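Local coordinates for protein putative sarcosine dimethylglycine methyltransferase (Galdieria sulphuraria, PDB 2O57) that probably catalyses S-adenosylmethionine-dependent N-methylation of sarcosine and dimethylglycine, at residues S72-T77 / R180-I185; R98-V101 / S107-C110; L87-G92 / D158-S163; S243-E248 / R270-W275; T135-S140 / I144-N149. All blocks are in the same frame, centred on the assembly; numbering follows the deposited sequence.

Interaction 1: residues S72-T77 / R180-I185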
# COMPACT_ATOMS: atom_id res chain seq x y z
N SER A 72 8.22 -7.65 -3.54
CA SER A 72 8.41 -6.66 -4.60
C SER A 72 8.70 -5.27 -4.03
O SER A 72 9.56 -4.57 -4.53
CB SER A 72 7.21 -6.66 -5.55
OG SER A 72 7.38 -5.70 -6.58
N GLU A 73 8.00 -4.89 -2.95
CA GLU A 73 8.18 -3.59 -2.31
C GLU A 73 9.62 -3.55 -1.76
O GLU A 73 10.36 -2.62 -2.02
CB GLU A 73 7.14 -3.35 -1.20
CG GLU A 73 5.66 -3.27 -1.72
CD GLU A 73 5.33 -1.98 -2.43
OE1 GLU A 73 6.14 -1.02 -2.35
OE2 GLU A 73 4.27 -1.91 -3.06
N LEU A 74 10.01 -4.61 -1.05
CA LEU A 74 11.35 -4.72 -0.51
C LEU A 74 12.43 -4.68 -1.60
O LEU A 74 13.46 -4.04 -1.44
CB LEU A 74 11.47 -6.01 0.30
CG LEU A 74 12.55 -6.12 1.36
CD1 LEU A 74 12.61 -4.89 2.28
CD2 LEU A 74 12.27 -7.39 2.21
N ALA A 75 12.20 -5.39 -2.71
CA ALA A 75 13.18 -5.45 -3.81
C ALA A 75 13.47 -4.06 -4.42
O ALA A 75 14.62 -3.75 -4.81
CB ALA A 75 12.73 -6.43 -4.89
N MSE A 76 12.41 -3.23 -4.50
CA MSE A 76 12.54 -1.86 -5.04
C MSE A 76 13.51 -1.02 -4.19
O MSE A 76 14.07 -0.04 -4.70
CB MSE A 76 11.16 -1.15 -5.14
CG MSE A 76 10.19 -1.81 -6.14
SE MSE A 76 10.79 -1.53 -7.94
CE MSE A 76 9.93 0.18 -8.28
N THR A 77 13.74 -1.39 -2.93
CA THR A 77 14.70 -0.63 -2.09
C THR A 77 16.17 -1.03 -2.32
O THR A 77 17.06 -0.40 -1.73
CB THR A 77 14.38 -0.72 -0.55
OG1 THR A 77 14.75 -2.02 -0.05
CG2 THR A 77 12.88 -0.41 -0.26
N ARG A 180 21.21 1.92 6.89
CA ARG A 180 20.51 1.89 5.60
C ARG A 180 19.85 0.54 5.29
O ARG A 180 19.31 0.37 4.22
CB ARG A 180 21.37 2.39 4.44
CG ARG A 180 21.94 3.81 4.66
CD ARG A 180 22.45 4.46 3.34
NE ARG A 180 21.37 4.61 2.35
CZ ARG A 180 20.38 5.51 2.41
NH1 ARG A 180 20.26 6.37 3.43
NH2 ARG A 180 19.47 5.55 1.44
N GLY A 181 19.89 -0.39 6.25
CA GLY A 181 19.06 -1.59 6.19
C GLY A 181 17.58 -1.28 6.14
O GLY A 181 17.14 -0.22 6.60
N VAL A 182 16.78 -2.19 5.58
CA VAL A 182 15.38 -1.90 5.33
C VAL A 182 14.52 -2.94 6.05
O VAL A 182 14.85 -4.13 6.04
CB VAL A 182 15.07 -1.85 3.79
CG1 VAL A 182 13.55 -1.70 3.51
CG2 VAL A 182 15.78 -0.64 3.14
N MSE A 183 13.43 -2.50 6.68
CA MSE A 183 12.52 -3.45 7.29
C MSE A 183 11.16 -3.40 6.62
O MSE A 183 10.57 -2.32 6.49
CB MSE A 183 12.35 -3.16 8.77
CG MSE A 183 11.25 -4.03 9.40
SE MSE A 183 11.34 -4.23 11.34
CE MSE A 183 10.77 -2.53 11.86
N ALA A 184 10.64 -4.57 6.25
CA ALA A 184 9.28 -4.67 5.71
C ALA A 184 8.41 -5.46 6.68
O ALA A 184 8.73 -6.60 7.04
CB ALA A 184 9.29 -5.33 4.31
N ILE A 185 7.30 -4.85 7.13
CA ILE A 185 6.38 -5.52 8.07
C ILE A 185 4.96 -5.46 7.58
O ILE A 185 4.58 -4.56 6.79
CB ILE A 185 6.43 -4.95 9.51
CG1 ILE A 185 5.86 -3.51 9.59
CG2 ILE A 185 7.85 -5.02 10.05
CD1 ILE A 185 5.64 -3.04 11.05

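Interaction 2: residues R98-V101 / S107-C110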
# COMPACT_ATOMS: atom_id res chain seq x y z
N ARG A 98 11.98 -19.61 2.93
CA ARG A 98 12.20 -20.43 1.75
C ARG A 98 11.83 -19.71 0.46
O ARG A 98 12.59 -19.77 -0.51
CB ARG A 98 11.51 -21.80 1.84
CG ARG A 98 12.27 -22.73 2.85
CD ARG A 98 11.60 -24.09 3.01
NE ARG A 98 10.24 -24.00 3.57
CZ ARG A 98 9.93 -23.95 4.86
NH1 ARG A 98 10.90 -23.95 5.78
NH2 ARG A 98 8.63 -23.91 5.24
N PHE A 99 10.67 -19.04 0.45
CA PHE A 99 10.24 -18.19 -0.71
C PHE A 99 11.33 -17.14 -1.09
O PHE A 99 11.72 -17.03 -2.26
CB PHE A 99 8.92 -17.50 -0.36
CG PHE A 99 8.50 -16.42 -1.34
CD1 PHE A 99 7.84 -16.76 -2.51
CD2 PHE A 99 8.74 -15.08 -1.06
CE1 PHE A 99 7.43 -15.77 -3.41
CE2 PHE A 99 8.33 -14.07 -1.95
CZ PHE A 99 7.67 -14.41 -3.11
N LEU A 100 11.81 -16.39 -0.11
CA LEU A 100 12.82 -15.36 -0.40
C LEU A 100 14.18 -15.93 -0.87
O LEU A 100 14.85 -15.37 -1.77
CB LEU A 100 12.99 -14.46 0.83
CG LEU A 100 11.79 -13.60 1.24
CD1 LEU A 100 12.19 -12.87 2.51
CD2 LEU A 100 11.44 -12.60 0.14
N VAL A 101 14.60 -17.03 -0.24
CA VAL A 101 15.87 -17.67 -0.60
C VAL A 101 15.79 -18.19 -2.06
O VAL A 101 16.67 -17.88 -2.86
CB VAL A 101 16.26 -18.80 0.41
CG1 VAL A 101 17.46 -19.65 -0.13
CG2 VAL A 101 16.55 -18.21 1.80
N SER A 107 20.27 -14.90 2.20
CA SER A 107 20.30 -15.78 3.36
C SER A 107 19.34 -15.23 4.43
O SER A 107 19.25 -14.01 4.62
CB SER A 107 21.72 -15.83 3.92
OG SER A 107 22.60 -16.42 2.96
N ILE A 108 18.64 -16.12 5.12
CA ILE A 108 17.64 -15.71 6.11
C ILE A 108 17.90 -16.38 7.45
O ILE A 108 18.00 -17.62 7.51
CB ILE A 108 16.19 -16.08 5.67
CG1 ILE A 108 15.82 -15.46 4.29
CG2 ILE A 108 15.16 -15.69 6.74
CD1 ILE A 108 15.52 -13.99 4.36
N ASP A 109 17.94 -15.59 8.52
CA ASP A 109 17.87 -16.15 9.87
C ASP A 109 16.42 -15.99 10.34
O ASP A 109 15.89 -14.88 10.33
CB ASP A 109 18.78 -15.41 10.84
CG ASP A 109 20.25 -15.60 10.52
OD1 ASP A 109 20.63 -16.59 9.88
OD2 ASP A 109 21.04 -14.77 10.96
N CYS A 110 15.82 -17.10 10.79
CA CYS A 110 14.45 -17.07 11.30
C CYS A 110 14.52 -16.96 12.81
O CYS A 110 15.32 -17.68 13.46
CB CYS A 110 13.70 -18.35 10.88
SG CYS A 110 13.46 -18.56 9.14

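Interaction 3: residues L87-G92 / D158-S163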
# COMPACT_ATOMS: atom_id res chain seq x y z
N LEU A 87 16.62 -11.10 8.37
CA LEU A 87 16.09 -11.64 9.60
C LEU A 87 14.58 -11.74 9.48
O LEU A 87 13.88 -10.73 9.16
CB LEU A 87 16.50 -10.71 10.75
CG LEU A 87 15.88 -11.03 12.11
CD1 LEU A 87 16.30 -12.46 12.61
CD2 LEU A 87 16.15 -9.93 13.13
N ASP A 88 14.04 -12.95 9.70
CA ASP A 88 12.58 -13.11 9.64
C ASP A 88 12.05 -13.19 11.06
O ASP A 88 12.29 -14.19 11.75
CB ASP A 88 12.15 -14.33 8.81
CG ASP A 88 10.61 -14.45 8.68
OD1 ASP A 88 9.83 -13.81 9.44
OD2 ASP A 88 10.19 -15.22 7.81
N LEU A 89 11.35 -12.13 11.49
CA LEU A 89 10.80 -12.04 12.83
C LEU A 89 9.41 -12.66 12.86
O LEU A 89 8.46 -12.13 12.26
CB LEU A 89 10.80 -10.58 13.31
CG LEU A 89 12.14 -9.92 13.64
CD1 LEU A 89 11.92 -8.48 14.04
CD2 LEU A 89 12.85 -10.64 14.82
N GLY A 90 9.28 -13.80 13.50
CA GLY A 90 8.00 -14.51 13.59
C GLY A 90 7.88 -15.44 12.40
O GLY A 90 6.84 -15.51 11.76
N ALA A 91 8.95 -16.17 12.11
CA ALA A 91 9.05 -16.92 10.86
C ALA A 91 8.09 -18.13 10.66
O ALA A 91 7.98 -18.66 9.57
CB ALA A 91 10.51 -17.34 10.68
N GLY A 92 7.45 -18.60 11.74
CA GLY A 92 6.52 -19.74 11.68
C GLY A 92 7.26 -20.96 11.20
O GLY A 92 8.32 -21.30 11.73
N ASP A 158 2.73 -10.24 10.17
CA ASP A 158 1.62 -10.44 11.14
C ASP A 158 2.10 -10.95 12.50
O ASP A 158 1.35 -11.57 13.22
CB ASP A 158 0.55 -11.38 10.55
CG ASP A 158 -0.01 -10.86 9.21
OD1 ASP A 158 0.22 -9.67 8.88
OD2 ASP A 158 -0.70 -11.65 8.53
N ALA A 159 3.34 -10.66 12.84
CA ALA A 159 3.92 -11.13 14.11
C ALA A 159 3.88 -10.11 15.24
O ALA A 159 3.86 -10.49 16.41
CB ALA A 159 5.35 -11.57 13.87
N PHE A 160 3.97 -8.82 14.91
CA PHE A 160 4.09 -7.75 15.93
C PHE A 160 2.78 -7.63 16.73
O PHE A 160 2.80 -7.20 17.89
CB PHE A 160 4.39 -6.39 15.26
CG PHE A 160 5.84 -6.17 14.82
CD1 PHE A 160 6.75 -7.23 14.60
CD2 PHE A 160 6.30 -4.87 14.62
CE1 PHE A 160 8.07 -6.98 14.17
CE2 PHE A 160 7.60 -4.61 14.20
CZ PHE A 160 8.50 -5.68 13.97
N LEU A 161 1.66 -8.04 16.12
CA LEU A 161 0.33 -8.03 16.76
C LEU A 161 0.37 -8.52 18.22
O LEU A 161 -0.22 -7.89 19.10
CB LEU A 161 -0.70 -8.87 15.94
CG LEU A 161 -2.11 -9.10 16.53
CD1 LEU A 161 -2.84 -7.80 16.63
CD2 LEU A 161 -2.93 -10.05 15.68
N HIS A 162 1.06 -9.63 18.45
CA HIS A 162 1.06 -10.30 19.75
C HIS A 162 2.13 -9.80 20.72
O HIS A 162 2.11 -10.11 21.93
CB HIS A 162 1.22 -11.80 19.51
CG HIS A 162 0.21 -12.35 18.55
ND1 HIS A 162 -1.14 -12.39 18.83
CD2 HIS A 162 0.35 -12.85 17.30
CE1 HIS A 162 -1.79 -12.92 17.81
NE2 HIS A 162 -0.91 -13.20 16.86
N SER A 163 3.07 -9.02 20.20
CA SER A 163 4.16 -8.54 21.00
C SER A 163 3.70 -7.43 21.92
O SER A 163 3.14 -6.42 21.47
CB SER A 163 5.26 -8.02 20.10
OG SER A 163 6.48 -8.02 20.79

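Interaction 4: residues S243-E248 / R270-W275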
# COMPACT_ATOMS: atom_id res chain seq x y z
N SER A 243 -12.92 -13.54 6.73
CA SER A 243 -14.15 -14.20 6.21
C SER A 243 -13.83 -15.55 5.54
O SER A 243 -14.52 -16.57 5.78
CB SER A 243 -14.87 -13.26 5.20
OG SER A 243 -15.29 -12.08 5.86
N LYS A 244 -12.80 -15.58 4.68
CA LYS A 244 -12.40 -16.84 4.03
C LYS A 244 -11.86 -17.87 5.04
O LYS A 244 -12.16 -19.07 4.94
CB LYS A 244 -11.33 -16.58 2.97
CG LYS A 244 -11.79 -15.64 1.81
CD LYS A 244 -12.68 -16.35 0.85
CE LYS A 244 -11.90 -17.38 0.07
NZ LYS A 244 -12.75 -18.08 -0.90
N VAL A 245 -11.07 -17.42 6.00
CA VAL A 245 -10.58 -18.35 7.03
C VAL A 245 -11.75 -18.93 7.84
O VAL A 245 -11.78 -20.17 8.13
CB VAL A 245 -9.54 -17.69 7.95
CG1 VAL A 245 -9.20 -18.66 9.09
CG2 VAL A 245 -8.25 -17.35 7.16
N LYS A 246 -12.74 -18.10 8.18
CA LYS A 246 -13.91 -18.59 8.89
C LYS A 246 -14.68 -19.63 8.09
O LYS A 246 -15.17 -20.62 8.65
CB LYS A 246 -14.84 -17.44 9.32
CG LYS A 246 -15.96 -17.90 10.27
CD LYS A 246 -16.79 -16.70 10.84
CE LYS A 246 -17.61 -16.12 9.74
NZ LYS A 246 -18.84 -16.99 9.54
N ALA A 247 -14.81 -19.39 6.78
CA ALA A 247 -15.49 -20.33 5.89
C ALA A 247 -14.73 -21.68 5.88
O ALA A 247 -15.34 -22.73 5.92
CB ALA A 247 -15.57 -19.74 4.45
N GLU A 248 -13.41 -21.63 5.78
CA GLU A 248 -12.59 -22.86 5.82
C GLU A 248 -12.69 -23.60 7.16
O GLU A 248 -12.75 -24.85 7.18
CB GLU A 248 -11.11 -22.56 5.49
CG GLU A 248 -10.31 -23.85 5.24
CD GLU A 248 -10.67 -24.54 3.91
OE1 GLU A 248 -11.35 -23.93 3.03
OE2 GLU A 248 -10.31 -25.71 3.76
N ARG A 270 -15.66 -17.04 16.87
CA ARG A 270 -16.01 -15.75 17.49
C ARG A 270 -14.92 -14.71 17.26
O ARG A 270 -15.24 -13.58 16.90
CB ARG A 270 -16.32 -15.88 18.97
CG ARG A 270 -17.67 -16.52 19.22
CD ARG A 270 -18.01 -16.51 20.68
NE ARG A 270 -17.27 -17.54 21.41
CZ ARG A 270 -17.74 -18.76 21.67
NH1 ARG A 270 -18.97 -19.11 21.24
NH2 ARG A 270 -17.00 -19.62 22.34
N GLY A 271 -13.66 -15.07 17.51
CA GLY A 271 -12.53 -14.17 17.24
C GLY A 271 -12.45 -13.71 15.80
O GLY A 271 -12.23 -12.53 15.51
N LEU A 272 -12.66 -14.64 14.87
CA LEU A 272 -12.71 -14.30 13.44
C LEU A 272 -13.80 -13.26 13.18
O LEU A 272 -13.55 -12.25 12.51
CB LEU A 272 -12.89 -15.54 12.56
CG LEU A 272 -11.67 -16.52 12.59
CD1 LEU A 272 -12.03 -17.83 11.90
CD2 LEU A 272 -10.41 -15.90 12.00
N GLU A 273 -14.99 -13.50 13.71
CA GLU A 273 -16.11 -12.58 13.54
C GLU A 273 -15.76 -11.16 14.02
O GLU A 273 -16.19 -10.18 13.42
CB GLU A 273 -17.34 -13.11 14.27
CG GLU A 273 -18.01 -14.28 13.55
CD GLU A 273 -18.96 -15.08 14.45
OE1 GLU A 273 -19.12 -14.73 15.65
OE2 GLU A 273 -19.53 -16.08 13.97
N HIS A 274 -14.99 -11.07 15.11
CA HIS A 274 -14.58 -9.77 15.67
C HIS A 274 -13.67 -9.02 14.70
O HIS A 274 -13.80 -7.80 14.55
CB HIS A 274 -13.85 -9.92 17.01
CG HIS A 274 -14.76 -10.21 18.17
ND1 HIS A 274 -15.99 -9.60 18.32
CD2 HIS A 274 -14.61 -11.03 19.24
CE1 HIS A 274 -16.57 -10.07 19.42
NE2 HIS A 274 -15.75 -10.93 19.99
N TRP A 275 -12.73 -9.72 14.06
CA TRP A 275 -11.87 -9.08 13.08
C TRP A 275 -12.70 -8.59 11.91
O TRP A 275 -12.51 -7.48 11.45
CB TRP A 275 -10.79 -10.03 12.55
CG TRP A 275 -9.63 -10.17 13.50
CD1 TRP A 275 -9.32 -11.27 14.24
CD2 TRP A 275 -8.61 -9.20 13.78
NE1 TRP A 275 -8.18 -11.05 14.97
CE2 TRP A 275 -7.73 -9.78 14.73
CE3 TRP A 275 -8.37 -7.89 13.34
CZ2 TRP A 275 -6.62 -9.10 15.24
CZ3 TRP A 275 -7.25 -7.19 13.86
CH2 TRP A 275 -6.39 -7.82 14.79

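Interaction 5: residues T135-S140 / I144-N149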
# COMPACT_ATOMS: atom_id res chain seq x y z
N THR A 135 18.86 -20.28 8.69
CA THR A 135 19.09 -20.75 10.04
C THR A 135 17.85 -20.49 10.87
O THR A 135 17.12 -19.54 10.62
CB THR A 135 20.31 -20.10 10.71
OG1 THR A 135 20.01 -18.73 10.99
CG2 THR A 135 21.50 -20.16 9.82
N VAL A 136 17.60 -21.32 11.86
CA VAL A 136 16.41 -21.14 12.65
C VAL A 136 16.87 -20.98 14.09
O VAL A 136 17.54 -21.88 14.63
CB VAL A 136 15.43 -22.38 12.54
CG1 VAL A 136 14.16 -22.12 13.35
CG2 VAL A 136 15.06 -22.69 11.09
N LYS A 137 16.48 -19.87 14.71
CA LYS A 137 16.86 -19.56 16.10
C LYS A 137 15.59 -19.37 16.93
O LYS A 137 14.60 -18.86 16.44
CB LYS A 137 17.70 -18.27 16.14
CG LYS A 137 18.84 -18.16 15.07
CD LYS A 137 19.26 -16.67 14.90
CE LYS A 137 20.43 -16.49 13.90
NZ LYS A 137 21.78 -16.93 14.41
N TYR A 138 15.62 -19.85 18.17
CA TYR A 138 14.56 -19.64 19.13
C TYR A 138 14.82 -18.31 19.82
O TYR A 138 15.97 -17.98 20.14
CB TYR A 138 14.55 -20.75 20.17
CG TYR A 138 13.66 -20.49 21.37
CD1 TYR A 138 12.32 -20.84 21.35
CD2 TYR A 138 14.17 -19.90 22.54
CE1 TYR A 138 11.49 -20.61 22.44
CE2 TYR A 138 13.35 -19.67 23.64
CZ TYR A 138 12.00 -20.04 23.58
OH TYR A 138 11.16 -19.83 24.66
N GLY A 139 13.76 -17.53 20.01
CA GLY A 139 13.86 -16.37 20.86
C GLY A 139 12.76 -15.35 20.69
O GLY A 139 11.74 -15.59 20.00
N SER A 140 13.00 -14.20 21.33
CA SER A 140 12.02 -13.14 21.50
C SER A 140 12.46 -11.91 20.71
O SER A 140 13.66 -11.64 20.64
CB SER A 140 11.99 -12.81 22.98
OG SER A 140 11.34 -11.58 23.22
N ILE A 144 16.63 -9.91 20.54
CA ILE A 144 17.05 -10.61 19.34
C ILE A 144 18.47 -11.12 19.61
O ILE A 144 19.36 -10.33 19.94
CB ILE A 144 16.96 -9.71 18.08
CG1 ILE A 144 15.51 -9.18 17.90
CG2 ILE A 144 17.47 -10.47 16.87
CD1 ILE A 144 15.32 -8.18 16.69
N PRO A 145 18.66 -12.47 19.53
CA PRO A 145 19.93 -13.07 19.96
C PRO A 145 20.97 -12.92 18.85
O PRO A 145 21.41 -13.92 18.30
CB PRO A 145 19.55 -14.55 20.18
CG PRO A 145 18.48 -14.81 19.13
CD PRO A 145 17.70 -13.48 19.04
N CYS A 146 21.30 -11.67 18.51
CA CYS A 146 22.18 -11.35 17.39
C CYS A 146 22.98 -10.06 17.74
O CYS A 146 22.47 -9.24 18.51
CB CYS A 146 21.35 -11.17 16.09
SG CYS A 146 20.05 -12.49 15.64
N GLU A 147 24.15 -9.86 17.11
CA GLU A 147 24.95 -8.63 17.27
C GLU A 147 24.29 -7.38 16.62
O GLU A 147 23.45 -7.51 15.74
CB GLU A 147 26.32 -8.78 16.63
CG GLU A 147 27.15 -9.98 17.06
CD GLU A 147 28.63 -9.77 16.74
OE1 GLU A 147 29.27 -10.70 16.18
OE2 GLU A 147 29.15 -8.66 17.06
N ASP A 148 24.72 -6.18 17.03
CA ASP A 148 24.33 -4.92 16.38
C ASP A 148 24.77 -4.92 14.92
O ASP A 148 25.80 -5.51 14.59
CB ASP A 148 24.99 -3.72 17.03
CG ASP A 148 24.64 -3.57 18.49
OD1 ASP A 148 24.06 -4.50 19.08
OD2 ASP A 148 24.94 -2.49 19.03
N ASN A 149 23.99 -4.26 14.07
CA ASN A 149 24.34 -4.05 12.68
C ASN A 149 24.62 -5.33 11.92
O ASN A 149 25.63 -5.39 11.22
CB ASN A 149 25.56 -3.11 12.59
CG ASN A 149 25.33 -1.81 13.27
OD1 ASN A 149 24.32 -1.14 13.01
ND2 ASN A 149 26.24 -1.42 14.17

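Interaction 1: residues S72-T77 / R180-I185
L74 and V182 make the tight part of this contact: their side chains run past each other in opposite directions, and L74 CD1 comes within 3.5 Å of V182 CG1. The same methyl also lies 3.9 Å from A184 CB, so it bears on both inward-facing residues of the strand. T77 meets V182 tip to tip, its hydroxyl OG1 lying 3.6 Å from V182 CG2. That oxygen makes no polar bond across the contact; it turns back to L74 O, 2.8 Å away, in the carbonyl plane. T77 chi1 of 75°, with OG1 between the backbone N and the carbonyl carbon, allows both approaches. T77 N bonds to L74 O as well, at 3.1 Å, so L74 O accepts two bonds from the same residue. In fold terms, helix 59-76 packs its C-terminal end against strand 181-190 of the central sheet of a Rossmann-like methyltransferase, and F153 and W155 of strand 151-157 also touch L74. With an alanine here in place of T77, L74 O would probably keep just the backbone bond, and V182 would lose its contacts with OG1 and with the T77 methyl, CB alone still facing it. The helix's other flank is looser: S72 is exposed, A75 partly so, and M76, a selenomethionine, packs on Y50 of the second subunit. On the other segment R180 is exposed too, with its carbonyl held by R292.

Interaction 2: residues R98-V101 / S107-C110
Two consecutive helix residues, L100 and V101, close on a single strand side chain, I108, without any hydrogen bond between the segments. They belong to a beta-alpha-beta unit of the Rossmann-like fold, in which strand 85-89 leads through helix 95-104 into strand 107-112; the contact seals the second half of that crossover, helix against following strand. Along the helix, R98 comes first and turns from the strand. Its guanidinium instead bonds to N125 through NH1 and to the carbonyl of Y93 through NH2, which ties the helix to its surroundings on another side. F99 likewise points elsewhere, its ring lying against D67, E68 and A71 of helix 59-76. L100 is the first to engage: its CD1 comes 4.0 Å from I108 CD1, and the two side chains cross at about a right angle. A71 backs L100 from helix 59-76, so this leucine sits between a second helix and the sheet. V101, one step on, approaches differently, its side chain running alongside that of I108 in the opposite direction. The torsions of I108 explain how one residue serves both: with CG1 anti to the carbonyl carbon (chi1 -57°) and the chain bent again at chi2 (-76°), the ethyl branch presents its methylene to V101 and its terminal methyl to L100. V101 also rests on I134 of the neighbouring strand, while its CG2 branch, beside the backbone N, is the one that approaches I108 CG1, at 3.8 Å.

Interaction 3: residues L87-G92 / D158-S163
Apolar packing joins L89 to F160, and a methyl-to-backbone contact joins A159 to the turn at G90; no hydrogen bond crosses between the segments. In the first, L89 CD1 lies 4.1 Å from F160 CE1, close to the ring plane, so the leucine methyl meets the phenyl edge rather than a face. The two side chains cross obliquely, and the ring is further fixed by an edge-to-face stack with F170 and by contact with V169. In the second, A159 CB sits 3.5 Å from L89 O and 4.0 Å from G90 CA. That carbonyl oxygen is not left to the methyl alone, since S156 OG bonds to it.

Steric fit forms a third kind. At the backbone angles of G90 (phi 89°, psi 45°) a beta carbon would press on the preceding carbonyl oxygen, and it would also stand 2.5 Å from A159 CB, a clash. Polar holding is confined to each segment's own surroundings: S163 N bonds to F160 O at 3.0 Å, D158 is held by T186, W286 and the backbone N of V47, and G92 N reaches N112. The sequence DLGAG at the end of strand 85-89 matches the glycine-rich first motif of Rossmann-like methyltransferases, whose loop, with the one following the fourth strand, typically borders the S-adenosylmethionine pocket. The chemistry implies a fit by shape: the bare glycine lets the loop after strand 151-157 come close, while apolar contact and the S156 bond fix the strand end from which the probable cofactor loop departs.

Interaction 4: residues S243-E248 / R270-W275
L272 fits against V245 and K246, bringing helices 262-280 and 235-251 together as an antiparallel pair. The axes of the two short segments approach to 9.5 Å with 159° between their N-to-C directions, and the pair lies in the helical connection between strands 226-233 and 284-293. R270, the first residue along the second segment, points away from the partner helix, and its NH2 bonds to N267. L272 is central. Its CD1 presses on backbone as much as on side chain, 3.6 Å from K246 CA, while the V245 side chain crosses that of L272 at about a right angle, with CG1 4.1 Å from L272 CD1. With CG anti to the carbonyl carbon (chi1 -66°), L272 brings CD1 to both neighbours, while CD2 lies near V245 CG1; F35 and Y36 of helix 27-40 touch V245 as well. E273 follows at the margin: its CG meets K246 CD at 3.8 Å, methylene against methylene. K246 bends at chi3 and chi4, yet its NZ remains 4.6 Å from E273 OE2, a proximity of opposite charges and not a salt bridge; K246 also touches a crystal neighbour, so its end should be read with caution. H274 faces helix 200-206, where it meets P201 and I202. W275 stacks on Y242, and the turn beneath it is closed by W275 N bonding to G271 O at 3.2 Å.

Interaction 5: residues T135-S140 / I144-N149
The pyrrolidine ring of P145 presents its CG corner to the Y138 carbonyl, CG lying 4.2 Å from Y138 O, and the ring also touches L111 of strand 107-112. The phenol ring of Y138 plays no part across the contact: its side chain leaves the strand away from 144-149 and rests on I113. Between these two residues the backbone at G139 is almost fully extended (phi 162°, psi -170°), and a beta carbon there would jam against the Y138 carbonyl oxygen and come 3.7 Å from P145 CD. P145 itself is the centre of an inverse gamma turn, marked by a weak bond from C146 N to I144 O at 2.8 Å. This turn lies in the link from strand 134-138, at one edge of the chain's Rossmann-like sheet, to strand 151-157; the link passes across the sheet without a regular helix. Where the link folds back, S140 O and I144 N stand 3.4 Å apart, but the angle is too poor for a hydrogen bond. I144 N bonds instead to E172 OE1, and the hydroxyl of S140 to L142 N. K137 runs its aliphatic chain toward the link, with CD 4.3 Å from C146 SG, a contact to be held tentative since C146 occupies two conformers. Y151 touches both K137 and C146, and D148 pairs with R175 in a salt bridge.

Overall arrangement
Interactions 1, 2, 3 and 5 all reach the same sheet, whereas interaction 4 lies apart, its centre about 30 Å from the centres of interactions 1 and 2. Probable backbone hydrogen bonds between neighbouring strands join interactions 2 and 3 (D109 O to D88 N, 2.7 Å) and interactions 2 and 5 (C110 N to T135 O, 2.8 Å). By packing, I144 CD1 of interaction 5 lies 4.0 Å from L89 CD2 of interaction 3, whose F160 CZ stands 4.0 Å from I185 CG2 of interaction 1. L161 CD2 reaches W275 CZ2 at 3.8 Å, linking interaction 4 to interaction 3, whose centre is about 5 Å from that of the chain and which probably borders the cofactor pocket.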